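Local coordinates for protein pectinesterase A (PDB 2NTP) that hydrolyses the methyl esters of pectin, releasing methanol, and is thought to start the maceration and soft-rotting of plant tissue, at residues T2-V7 with P34-I39; V227-D232 with S271-I276; G242-P247 with E297-F302. All coordinates share one frame; numbering follows the deposited sequence.

Contact 1. Residues T2-V7 with P34-I39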
loop_
_atom_site.group_PDB
_atom_site.type_symbol
_atom_site.label_atom_id
_atom_site.label_comp_id
_atom_site.label_asym_id
_atom_site.label_seq_id
_atom_site.Cartn_x
_atom_site.Cartn_y
_atom_site.Cartn_z
ATOM N N THR A 2 7.961 26.199 -12.324
ATOM C CA THR A 2 7.016 25.083 -12.405
ATOM C C THR A 2 5.720 25.507 -13.096
ATOM O O THR A 2 5.117 26.523 -12.741
ATOM C CB THR A 2 6.685 24.484 -11.012
ATOM O OG1 THR A 2 6.448 25.539 -10.070
ATOM C CG2 THR A 2 7.828 23.603 -10.509
ATOM N N THR A 3 5.307 24.719 -14.086
ATOM C CA THR A 3 4.089 24.991 -14.854
ATOM C C THR A 3 3.218 23.736 -14.982
ATOM O O THR A 3 3.716 22.613 -14.868
ATOM C CB THR A 3 4.413 25.588 -16.256
ATOM O OG1 THR A 3 3.196 25.867 -16.959
ATOM C CG2 THR A 3 5.275 24.634 -17.086
ATOM N N TYR A 4 1.919 23.935 -15.211
ATOM C CA TYR A 4 0.978 22.821 -15.336
ATOM C C TYR A 4 0.446 22.670 -16.759
ATOM O O TYR A 4 0.066 23.653 -17.401
ATOM C CB TYR A 4 -0.182 22.966 -14.344
ATOM C CG TYR A 4 0.254 23.119 -12.903
ATOM C CD1 TYR A 4 0.760 22.032 -12.186
ATOM C CD2 TYR A 4 0.166 24.350 -12.257
ATOM C CE1 TYR A 4 1.170 22.172 -10.863
ATOM C CE2 TYR A 4 0.571 24.500 -10.935
ATOM C CZ TYR A 4 1.070 23.408 -10.246
ATOM O OH TYR A 4 1.469 23.554 -8.939
ATOM N N ASN A 5 0.430 21.430 -17.239
ATOM C CA ASN A 5 -0.115 21.105 -18.554
ATOM C C ASN A 5 -1.641 21.075 -18.559
ATOM O O ASN A 5 -2.272 21.384 -19.570
ATOM C CB ASN A 5 0.421 19.758 -19.034
ATOM C CG ASN A 5 1.924 19.759 -19.224
ATOM O OD1 ASN A 5 2.669 19.343 -18.339
ATOM N ND2 ASN A 5 2.378 20.230 -20.382
ATOM N N ALA A 6 -2.222 20.690 -17.425
ATOM C CA ALA A 6 -3.672 20.644 -17.255
ATOM C C ALA A 6 -4.051 20.952 -15.812
ATOM O O ALA A 6 -3.264 20.709 -14.895
ATOM C CB ALA A 6 -4.211 19.282 -17.666
ATOM N N VAL A 7 -5.251 21.497 -15.619
ATOM C CA VAL A 7 -5.773 21.786 -14.282
ATOM C C VAL A 7 -7.157 21.157 -14.121
ATOM O O VAL A 7 -7.993 21.246 -15.021
ATOM C CB VAL A 7 -5.836 23.314 -13.989
ATOM C CG1 VAL A 7 -6.341 23.581 -12.575
ATOM C CG2 VAL A 7 -4.466 23.961 -14.178
ATOM N N PRO A 34 7.198 14.870 -20.045
ATOM C CA PRO A 34 6.492 15.083 -18.776
ATOM C C PRO A 34 5.123 15.744 -18.960
ATOM O O PRO A 34 4.979 16.673 -19.761
ATOM C CB PRO A 34 7.435 16.000 -17.984
ATOM C CG PRO A 34 8.363 16.580 -18.991
ATOM C CD PRO A 34 8.501 15.561 -20.071
ATOM N N PHE A 35 4.126 15.235 -18.242
ATOM C CA PHE A 35 2.791 15.827 -18.239
ATOM C C PHE A 35 2.347 15.998 -16.795
ATOM O O PHE A 35 2.240 15.015 -16.055
ATOM C CB PHE A 35 1.806 14.944 -19.011
ATOM C CG PHE A 35 0.526 15.642 -19.387
ATOM C CD1 PHE A 35 0.466 16.441 -20.528
ATOM C CD2 PHE A 35 -0.620 15.505 -18.606
ATOM C CE1 PHE A 35 -0.711 17.091 -20.888
ATOM C CE2 PHE A 35 -1.805 16.156 -18.958
ATOM C CZ PHE A 35 -1.846 16.951 -20.101
ATOM N N VAL A 36 2.107 17.245 -16.404
ATOM C CA VAL A 36 1.841 17.604 -15.011
ATOM C C VAL A 36 0.434 18.172 -14.859
ATOM O O VAL A 36 0.064 19.140 -15.532
ATOM C CB VAL A 36 2.881 18.621 -14.479
ATOM C CG1 VAL A 36 2.749 18.808 -12.971
ATOM C CG2 VAL A 36 4.300 18.180 -14.853
ATOM N N ILE A 37 -0.343 17.562 -13.963
ATOM C CA ILE A 37 -1.731 17.954 -13.738
ATOM C C ILE A 37 -1.930 18.483 -12.319
ATOM O O ILE A 37 -1.607 17.802 -11.339
ATOM C CB ILE A 37 -2.698 16.771 -14.002
ATOM C CG1 ILE A 37 -2.499 16.233 -15.421
ATOM C CG2 ILE A 37 -4.157 17.198 -13.767
ATOM C CD1 ILE A 37 -3.142 14.872 -15.683
ATOM N N LEU A 38 -2.447 19.706 -12.217
ATOM C CA LEU A 38 -2.824 20.265 -10.928
ATOM C C LEU A 38 -4.262 19.873 -10.645
ATOM O O LEU A 38 -5.139 20.033 -11.501
ATOM C CB LEU A 38 -2.667 21.791 -10.901
ATOM C CG LEU A 38 -3.095 22.535 -9.626
ATOM C CD1 LEU A 38 -2.207 22.202 -8.423
ATOM C CD2 LEU A 38 -3.122 24.048 -9.865
ATOM N N ILE A 39 -4.494 19.335 -9.453
ATOM C CA ILE A 39 -5.837 18.965 -9.020
ATOM C C ILE A 39 -6.251 19.858 -7.849
ATOM O O ILE A 39 -5.725 19.729 -6.745
ATOM C CB ILE A 39 -5.911 17.464 -8.621
ATOM C CG1 ILE A 39 -5.447 16.570 -9.778
ATOM C CG2 ILE A 39 -7.324 17.092 -8.184
ATOM C CD1 ILE A 39 -5.137 15.121 -9.372
#
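The Tyr4 ring lies across Leu38. Leu38 CB sits over the centre of one ring face, 3.7 Å from the centroid and 12° off the normal. The two methyls of Leu38 carry this cover outward along the ring, CD1 under CZ and OH, CD2 under CE2. Val36 CG1 comes to the ring edge instead, 3.9 Å from Tyr4 CD1. A second CH-pi contact sits on the neighbouring residues: Asn5 CB rests on one face of the Phe35 ring, 3.4 Å from Phe35 CE1 and offset toward the rim.

Asn5 also grips the strand through its amide. Val36 N donates a hydrogen bond to Asn5 OD1 at 2.9 Å, in the carbonyl plane and on a lone pair. Val36 O accepts hydrogen bonds from Asn5 N at 2.9 Å and, weakly, from Ala6 N. The backbone N and O of Val36 are thus both held by 2-7. Asn5 CG stands beside its own backbone N (chi1 -63°), so OD1 can reach along the strand before regular pairing begins. That pairing is parallel: Ala6 faces Ile37 and Val7 faces Leu38, with Leu38 N hydrogen-bonded to Ala6 O at 3.0 Å.

Strand 6-8 is the outermost strand of the long parallel sheet of the beta-helix. The contact joins it to strand 35-39 in a beta-alpha-beta unit. Ala6 and Ile37 share a face, where Ile37 packs on Ala24 and Ile25 of helix 21-26. On its far side 35-39 pairs with strand 55-59, whose Lys58 makes a weak hydrogen bond to Tyr4 OH.

Contact 2. Residues V227-D232 with S271-I276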
loop_
_atom_site.group_PDB
_atom_site.type_symbol
_atom_site.label_atom_id
_atom_site.label_comp_id
_atom_site.label_asym_id
_atom_site.label_seq_id
_atom_site.Cartn_x
_atom_site.Cartn_y
_atom_site.Cartn_z
ATOM N N VAL A 227 4.937 4.272 13.486
ATOM C CA VAL A 227 3.942 3.215 13.491
ATOM C C VAL A 227 2.986 3.520 14.641
ATOM O O VAL A 227 3.331 3.366 15.818
ATOM C CB VAL A 227 4.629 1.830 13.630
ATOM C CG1 VAL A 227 3.638 0.738 13.998
ATOM C CG2 VAL A 227 5.359 1.488 12.337
ATOM N N ILE A 228 1.791 3.986 14.288
ATOM C CA ILE A 228 0.870 4.560 15.272
ATOM C C ILE A 228 -0.512 3.913 15.242
ATOM O O ILE A 228 -0.926 3.346 14.233
ATOM C CB ILE A 228 0.734 6.109 15.120
ATOM C CG1 ILE A 228 0.091 6.490 13.781
ATOM C CG2 ILE A 228 2.105 6.804 15.299
ATOM C CD1 ILE A 228 -0.214 7.990 13.643
ATOM N N ARG A 229 -1.213 4.000 16.367
ATOM C CA ARG A 229 -2.588 3.526 16.442
ATOM C C ARG A 229 -3.532 4.664 16.092
ATOM O O ARG A 229 -3.280 5.828 16.430
ATOM C CB ARG A 229 -2.912 2.959 17.824
ATOM C CG ARG A 229 -2.504 3.836 18.972
ATOM C CD ARG A 229 -3.138 3.371 20.261
ATOM N NE ARG A 229 -2.152 3.322 21.327
ATOM C CZ ARG A 229 -1.711 2.202 21.888
ATOM N NH1 ARG A 229 -2.192 1.018 21.518
ATOM N NH2 ARG A 229 -0.806 2.270 22.848
ATOM N N GLU A 230 -4.611 4.310 15.405
ATOM C CA GLU A 230 -5.649 5.245 14.995
ATOM C C GLU A 230 -6.347 5.876 16.202
ATOM O O GLU A 230 -6.740 7.049 16.177
ATOM C CB GLU A 230 -6.655 4.472 14.151
ATOM C CG GLU A 230 -7.880 5.225 13.746
ATOM C CD GLU A 230 -8.779 4.376 12.887
ATOM O OE1 GLU A 230 -8.913 4.708 11.697
ATOM O OE2 GLU A 230 -9.335 3.375 13.406
ATOM N N SER A 231 -6.513 5.079 17.252
ATOM C CA SER A 231 -7.200 5.518 18.464
ATOM C C SER A 231 -6.753 4.700 19.665
ATOM O O SER A 231 -6.177 3.616 19.520
ATOM C CB SER A 231 -8.704 5.341 18.303
ATOM O OG SER A 231 -9.035 3.968 18.438
ATOM N N ASP A 232 -7.069 5.202 20.856
ATOM C CA ASP A 232 -6.781 4.489 22.094
ATOM C C ASP A 232 -7.535 3.164 22.225
ATOM O O ASP A 232 -7.189 2.328 23.071
ATOM C CB ASP A 232 -7.057 5.393 23.302
ATOM C CG ASP A 232 -6.077 6.553 23.402
ATOM O OD1 ASP A 232 -4.987 6.482 22.795
ATOM O OD2 ASP A 232 -6.397 7.542 24.096
ATOM N N SER A 271 9.504 4.702 15.042
ATOM C CA SER A 271 8.778 4.636 16.310
ATOM C C SER A 271 7.609 3.665 16.200
ATOM O O SER A 271 7.004 3.523 15.138
ATOM C CB SER A 271 8.288 6.013 16.758
ATOM O OG SER A 271 7.304 6.526 15.894
ATOM N N MET A 272 7.307 2.991 17.302
ATOM C CA MET A 272 6.216 2.025 17.335
ATOM C C MET A 272 5.483 2.146 18.651
ATOM O O MET A 272 6.101 2.052 19.712
ATOM C CB MET A 272 6.753 0.599 17.194
ATOM C CG MET A 272 7.483 0.322 15.902
ATOM S SD MET A 272 8.312 -1.269 15.915
ATOM C CE MET A 272 9.014 -1.241 14.269
ATOM N N ASP A 273 4.170 2.347 18.587
ATOM C CA ASP A 273 3.348 2.297 19.794
ATOM C C ASP A 273 3.110 0.849 20.220
ATOM O O ASP A 273 3.456 -0.094 19.492
ATOM C CB ASP A 273 2.024 3.040 19.599
ATOM C CG ASP A 273 1.453 3.581 20.911
ATOM O OD1 ASP A 273 1.991 3.274 22.008
ATOM O OD2 ASP A 273 0.456 4.327 20.846
ATOM N N ASN A 274 2.524 0.667 21.404
ATOM C CA ASN A 274 2.430 -0.665 21.996
ATOM C C ASN A 274 1.345 -1.572 21.414
ATOM O O ASN A 274 1.147 -2.674 21.908
ATOM C CB ASN A 274 2.330 -0.594 23.536
ATOM C CG ASN A 274 0.955 -0.185 24.026
ATOM O OD1 ASN A 274 0.042 0.068 23.242
ATOM N ND2 ASN A 274 0.799 -0.126 25.347
ATOM N N HIS A 275 0.659 -1.120 20.363
ATOM C CA HIS A 275 -0.253 -2.005 19.629
ATOM C C HIS A 275 0.526 -3.109 18.894
ATOM O O HIS A 275 -0.025 -4.163 18.567
ATOM C CB HIS A 275 -1.175 -1.209 18.685
ATOM C CG HIS A 275 -0.459 -0.481 17.586
ATOM N ND1 HIS A 275 0.414 0.563 17.817
ATOM C CD2 HIS A 275 -0.519 -0.627 16.240
ATOM C CE1 HIS A 275 0.873 1.014 16.663
ATOM N NE2 HIS A 275 0.323 0.307 15.691
ATOM N N ILE A 276 1.816 -2.871 18.676
ATOM C CA ILE A 276 2.695 -3.819 17.993
ATOM C C ILE A 276 3.149 -4.938 18.937
ATOM O O ILE A 276 3.670 -4.663 20.029
ATOM C CB ILE A 276 3.949 -3.097 17.408
ATOM C CG1 ILE A 276 3.559 -2.061 16.338
ATOM C CG2 ILE A 276 4.965 -4.113 16.860
ATOM C CD1 ILE A 276 2.746 -2.618 15.149
HETATM O O HOH W 1 4.971 5.530 17.115
HETATM O O HOH W 2 0.710 0.998 12.743
HETATM O O HOH W 3 0.392 5.470 18.468
#
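Val227 is the packed end of this contact. Its CG1 meets Ile276 CG1 at 3.6 Å, the two side chains crossing at about a right angle, while Val227 CB lies against Met272 CG. One parallel bridge, Val227 with Met272, joins the strands. Val227 N donates to Ser271 O at 2.8 Å, from above the carbonyl plane. Asp273 N then meets Val227 O nearly along the C=O axis. Leu207 of strand 205-210 touches both Val227 and Ile276, so this apolar side faces inward between the sheets of the beta-helix.

Past Met272 the chain leaves the sheet in a type I beta turn, Asp273 to Ile276. The His275 ring is held between Ile276 CG1, over the centre of one face, and Arg229 CB, over the opposite face and offset toward the rim. Val227 O approaches the ring edge. A water in plane at that edge links His275 NE2 to Ile228 O.

The other side is polar and wet. One water links Val227 O to Ser271 OG. Another accepts a hydrogen bond from Arg229 N and donates one to Asp273 OD2. Arg229 bends at chi3 (133°) to bring NE 2.8 Å from Asp273 OD2, a salt bridge with the carboxylate turned 65° from the guanidinium plane. Arg229 NH2 makes a very short hydrogen bond, 2.4 Å, to Asn274 OD1 from above the amide carbonyl plane. NH1 adds a weak one to the same OD1.

Asp273 OD1 accepts a hydrogen bond from Asn274 N, so one carboxylate, probably kept negative by the guanidinium, holds both the turn and the arginine.

Contact 3. Residues G242-P247 with E297-F302. With ADA (alpha-D-galactopyranuronic acid), chain C; ADA (alpha-D-galactopyranuronic acid), chain B; ADA (alpha-D-galactopyranuronic acid), chain D.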
loop_
_atom_site.group_PDB
_atom_site.type_symbol
_atom_site.label_atom_id
_atom_site.label_comp_id
_atom_site.label_asym_id
_atom_site.label_seq_id
_atom_site.Cartn_x
_atom_site.Cartn_y
_atom_site.Cartn_z
ATOM N N GLY A 242 4.468 -7.634 10.360
ATOM C CA GLY A 242 4.420 -8.287 9.062
ATOM C C GLY A 242 4.132 -9.766 9.198
ATOM O O GLY A 242 4.366 -10.357 10.252
ATOM N N ARG A 243 3.595 -10.343 8.128
ATOM C CA ARG A 243 3.480 -11.793 7.973
ATOM C C ARG A 243 3.838 -12.142 6.519
ATOM O O ARG A 243 3.693 -11.300 5.630
ATOM C CB ARG A 243 2.088 -12.296 8.379
ATOM C CG ARG A 243 0.918 -11.689 7.609
ATOM C CD ARG A 243 -0.415 -12.269 8.083
ATOM N NE ARG A 243 -1.518 -11.821 7.239
ATOM C CZ ARG A 243 -2.723 -12.390 7.197
ATOM N NH1 ARG A 243 -2.998 -13.443 7.960
ATOM N NH2 ARG A 243 -3.654 -11.906 6.387
ATOM N N PRO A 244 4.337 -13.366 6.271
ATOM C CA PRO A 244 4.881 -13.651 4.941
ATOM C C PRO A 244 3.825 -14.067 3.924
ATOM O O PRO A 244 3.258 -15.154 4.032
ATOM C CB PRO A 244 5.857 -14.817 5.197
ATOM C CG PRO A 244 5.688 -15.201 6.655
ATOM C CD PRO A 244 4.463 -14.523 7.173
ATOM N N TRP A 245 3.576 -13.206 2.937
ATOM C CA TRP A 245 2.618 -13.526 1.886
ATOM C C TRP A 245 3.280 -14.311 0.761
ATOM O O TRP A 245 4.194 -13.821 0.098
ATOM C CB TRP A 245 1.950 -12.259 1.339
ATOM C CG TRP A 245 0.888 -12.545 0.318
ATOM C CD1 TRP A 245 -0.016 -13.574 0.338
ATOM C CD2 TRP A 245 0.599 -11.779 -0.859
ATOM N NE1 TRP A 245 -0.835 -13.505 -0.763
ATOM C CE2 TRP A 245 -0.479 -12.416 -1.517
ATOM C CE3 TRP A 245 1.157 -10.624 -1.431
ATOM C CZ2 TRP A 245 -1.022 -11.930 -2.716
ATOM C CZ3 TRP A 245 0.625 -10.144 -2.628
ATOM C CH2 TRP A 245 -0.460 -10.798 -3.257
ATOM N N HIS A 246 2.814 -15.541 0.573
ATOM C CA HIS A 246 3.244 -16.375 -0.541
ATOM C C HIS A 246 2.063 -16.493 -1.497
ATOM O O HIS A 246 1.208 -17.358 -1.310
ATOM C CB HIS A 246 3.677 -17.754 -0.024
ATOM C CG HIS A 246 4.936 -17.726 0.791
ATOM N ND1 HIS A 246 6.098 -18.348 0.384
ATOM C CD2 HIS A 246 5.219 -17.138 1.979
ATOM C CE1 HIS A 246 7.040 -18.156 1.291
ATOM N NE2 HIS A 246 6.534 -17.423 2.269
ATOM N N PRO A 247 1.989 -15.599 -2.508
ATOM C CA PRO A 247 0.783 -15.479 -3.325
ATOM C C PRO A 247 0.462 -16.760 -4.074
ATOM O O PRO A 247 1.374 -17.464 -4.515
ATOM C CB PRO A 247 1.137 -14.367 -4.321
ATOM C CG PRO A 247 2.229 -13.610 -3.685
ATOM C CD PRO A 247 3.027 -14.650 -2.948
ATOM N N GLU A 297 10.262 -16.491 11.146
ATOM C CA GLU A 297 11.679 -16.809 11.341
ATOM C C GLU A 297 12.353 -17.283 10.046
ATOM O O GLU A 297 13.579 -17.212 9.912
ATOM C CB GLU A 297 11.873 -17.825 12.479
ATOM C CG GLU A 297 11.231 -19.186 12.245
ATOM C CD GLU A 297 9.846 -19.323 12.861
ATOM O OE1 GLU A 297 9.131 -18.306 13.022
ATOM O OE2 GLU A 297 9.469 -20.475 13.181
ATOM N N ASP A 298 11.542 -17.751 9.099
ATOM C CA ASP A 298 12.033 -18.175 7.788
ATOM C C ASP A 298 11.958 -17.056 6.751
ATOM O O ASP A 298 12.325 -17.250 5.588
ATOM C CB ASP A 298 11.239 -19.386 7.295
ATOM C CG ASP A 298 11.361 -20.585 8.220
ATOM O OD1 ASP A 298 12.463 -20.820 8.759
ATOM O OD2 ASP A 298 10.351 -21.295 8.400
ATOM N N SER A 299 11.474 -15.892 7.178
ATOM C CA SER A 299 11.277 -14.749 6.292
ATOM C C SER A 299 12.291 -13.647 6.606
ATOM O O SER A 299 12.984 -13.712 7.625
ATOM C CB SER A 299 9.847 -14.224 6.433
ATOM O OG SER A 299 8.915 -15.283 6.275
ATOM N N ARG A 300 12.372 -12.640 5.739
ATOM C CA ARG A 300 13.380 -11.582 5.875
ATOM C C ARG A 300 12.803 -10.394 6.642
ATOM O O ARG A 300 12.561 -9.320 6.082
ATOM C CB ARG A 300 13.945 -11.175 4.509
ATOM C CG ARG A 300 14.718 -12.288 3.809
ATOM C CD ARG A 300 15.179 -11.871 2.426
ATOM N NE ARG A 300 14.099 -11.902 1.441
ATOM C CZ ARG A 300 14.213 -11.469 0.188
ATOM N NH1 ARG A 300 15.359 -10.950 -0.241
ATOM N NH2 ARG A 300 13.181 -11.542 -0.636
ATOM N N PHE A 301 12.579 -10.622 7.934
ATOM C CA PHE A 301 11.928 -9.660 8.817
ATOM C C PHE A 301 12.931 -9.107 9.827
ATOM O O PHE A 301 13.415 -9.847 10.696
ATOM C CB PHE A 301 10.786 -10.343 9.579
ATOM C CG PHE A 301 9.590 -10.730 8.733
ATOM C CD1 PHE A 301 9.399 -10.224 7.449
ATOM C CD2 PHE A 301 8.615 -11.576 9.266
ATOM C CE1 PHE A 301 8.272 -10.584 6.699
ATOM C CE2 PHE A 301 7.481 -11.934 8.526
ATOM C CZ PHE A 301 7.312 -11.436 7.240
ATOM N N PHE A 302 13.242 -7.814 9.719
ATOM C CA PHE A 302 14.272 -7.204 10.571
ATOM C C PHE A 302 13.918 -5.809 11.055
ATOM O O PHE A 302 13.129 -5.103 10.428
ATOM C CB PHE A 302 15.614 -7.131 9.834
ATOM C CG PHE A 302 16.123 -8.458 9.351
ATOM C CD1 PHE A 302 16.790 -9.321 10.220
ATOM C CD2 PHE A 302 15.946 -8.842 8.027
ATOM C CE1 PHE A 302 17.265 -10.556 9.771
ATOM C CE2 PHE A 302 16.415 -10.076 7.571
ATOM C CZ PHE A 302 17.075 -10.931 8.448
HETATM C C1 ADA C . -4.101 -12.120 -0.683
HETATM C C2 ADA C . -4.838 -11.340 -1.778
HETATM C C3 ADA C . -5.872 -12.242 -2.444
HETATM C C4 ADA C . -5.210 -13.516 -2.968
HETATM C C5 ADA C . -4.485 -14.228 -1.824
HETATM C C6 ADA C . -3.781 -15.455 -2.327
HETATM O O2 ADA C . -5.498 -10.193 -1.229
HETATM O O3 ADA C . -6.553 -11.542 -3.492
HETATM O O4 ADA C . -4.260 -13.209 -3.997
HETATM O O5 ADA C . -3.541 -13.343 -1.193
HETATM O O6B ADA C . -2.543 -15.549 -2.162
HETATM O O6A ADA C . -4.471 -16.336 -2.893
HETATM C C1 ADA B . -7.001 -12.406 7.866
HETATM C C2 ADA B . -7.879 -11.705 6.829
HETATM C C3 ADA B . -8.601 -12.726 5.952
HETATM C C4 ADA B . -7.637 -13.792 5.420
HETATM C C5 ADA B . -6.779 -14.384 6.537
HETATM C C6 ADA B . -5.769 -15.339 5.962
HETATM O O2 ADA B . -8.850 -10.902 7.502
HETATM O O3 ADA B . -9.256 -12.062 4.863
HETATM O O4 ADA B . -6.758 -13.237 4.435
HETATM O O5 ADA B . -6.107 -13.320 7.222
HETATM O O6B ADA B . -4.586 -15.263 6.353
HETATM O O6A ADA B . -6.145 -16.174 5.108
HETATM C C1 ADA D . -4.407 -13.771 -5.316
HETATM C C2 ADA D . -3.078 -13.805 -6.072
HETATM C C3 ADA D . -2.600 -12.388 -6.398
HETATM C C4 ADA D . -3.699 -11.582 -7.099
HETATM C C5 ADA D . -4.976 -11.624 -6.261
HETATM C C6 ADA D . -6.109 -10.888 -6.925
HETATM O O2 ADA D . -2.114 -14.474 -5.258
HETATM O O3 ADA D . -1.401 -12.431 -7.191
HETATM O O4 ADA D . -3.991 -12.136 -8.390
HETATM O O5 ADA D . -5.365 -12.989 -6.037
HETATM O O6B ADA D . -5.892 -9.767 -7.433
HETATM O O6A ADA D . -7.232 -11.431 -6.939
HETATM O O HOH W 4 8.458 -16.877 4.177
#
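The Phe301 ring carries Ser299 CB over the centre of one face, and its edge points at the backbone of 242-247. Phe301 CZ comes 3.6 Å from Arg243 C, with Pro244 N in the ring plane. The Trp245 ring has Pro247 CG over its centre, 3.5 Å above the plane, and C6 of the chain C galacturonate at its edge. This is the right-handed parallel beta-helix of pectinesterases. The loop 242-247 leaves strand 239-242 to line the substrate groove, and strand 300-304 backs it.

Two side chains of the loop reach away from that backing to the sugars. Trp245 CG is anti to the backbone N (chi1 -176°), and NE1 donates a hydrogen bond to O6B of the chain C sugar at 3.0 Å, with a weak one to its O5. Arg243 is extended from CG to NE. Its NH1 and NH2 both hydrogen-bond O5 of the chain B sugar, the latter at 3.0 Å and straighter; NH1 also makes a weak hydrogen bond to O6B. NE makes a salt bridge to the nucleophile Asp175. That charge probably helps keep the aspartate ionised.

Phe301 stacks with Trp279 and His246 with Phe294. His246 ND1 is hydrogen-bonded to Asp258 O. Ser299 OG, hydrogen-bonded to Asn295 O, touches Pro244 CG at 3.3 Å. One water also joins the segments, 2.8 Å from His246 NE2 and 2.7 Å from Ser299 OG.

Contact 1 comes first along the chain and closes before the other two open. The segments of contacts 2 and 3 then alternate: 227-232, 242-247, 271-276, 297-302. Contacts 1 and 3 reach the same long parallel sheet at its two outermost strands, 6-8 and 300-304. Their centres are about 40 Å apart, on opposite sides of the chain's centre, so they lie toward the two ends of that sheet. Contact 2 belongs to a second parallel sheet, at its last strand 271-272. Its centre is about 21 Å from that of contact 3, with nearest atoms about 7 Å apart. In contact 3 the loop 242-247 meets the bound oligosaccharide, while contact 1 lies away from the annotated sites.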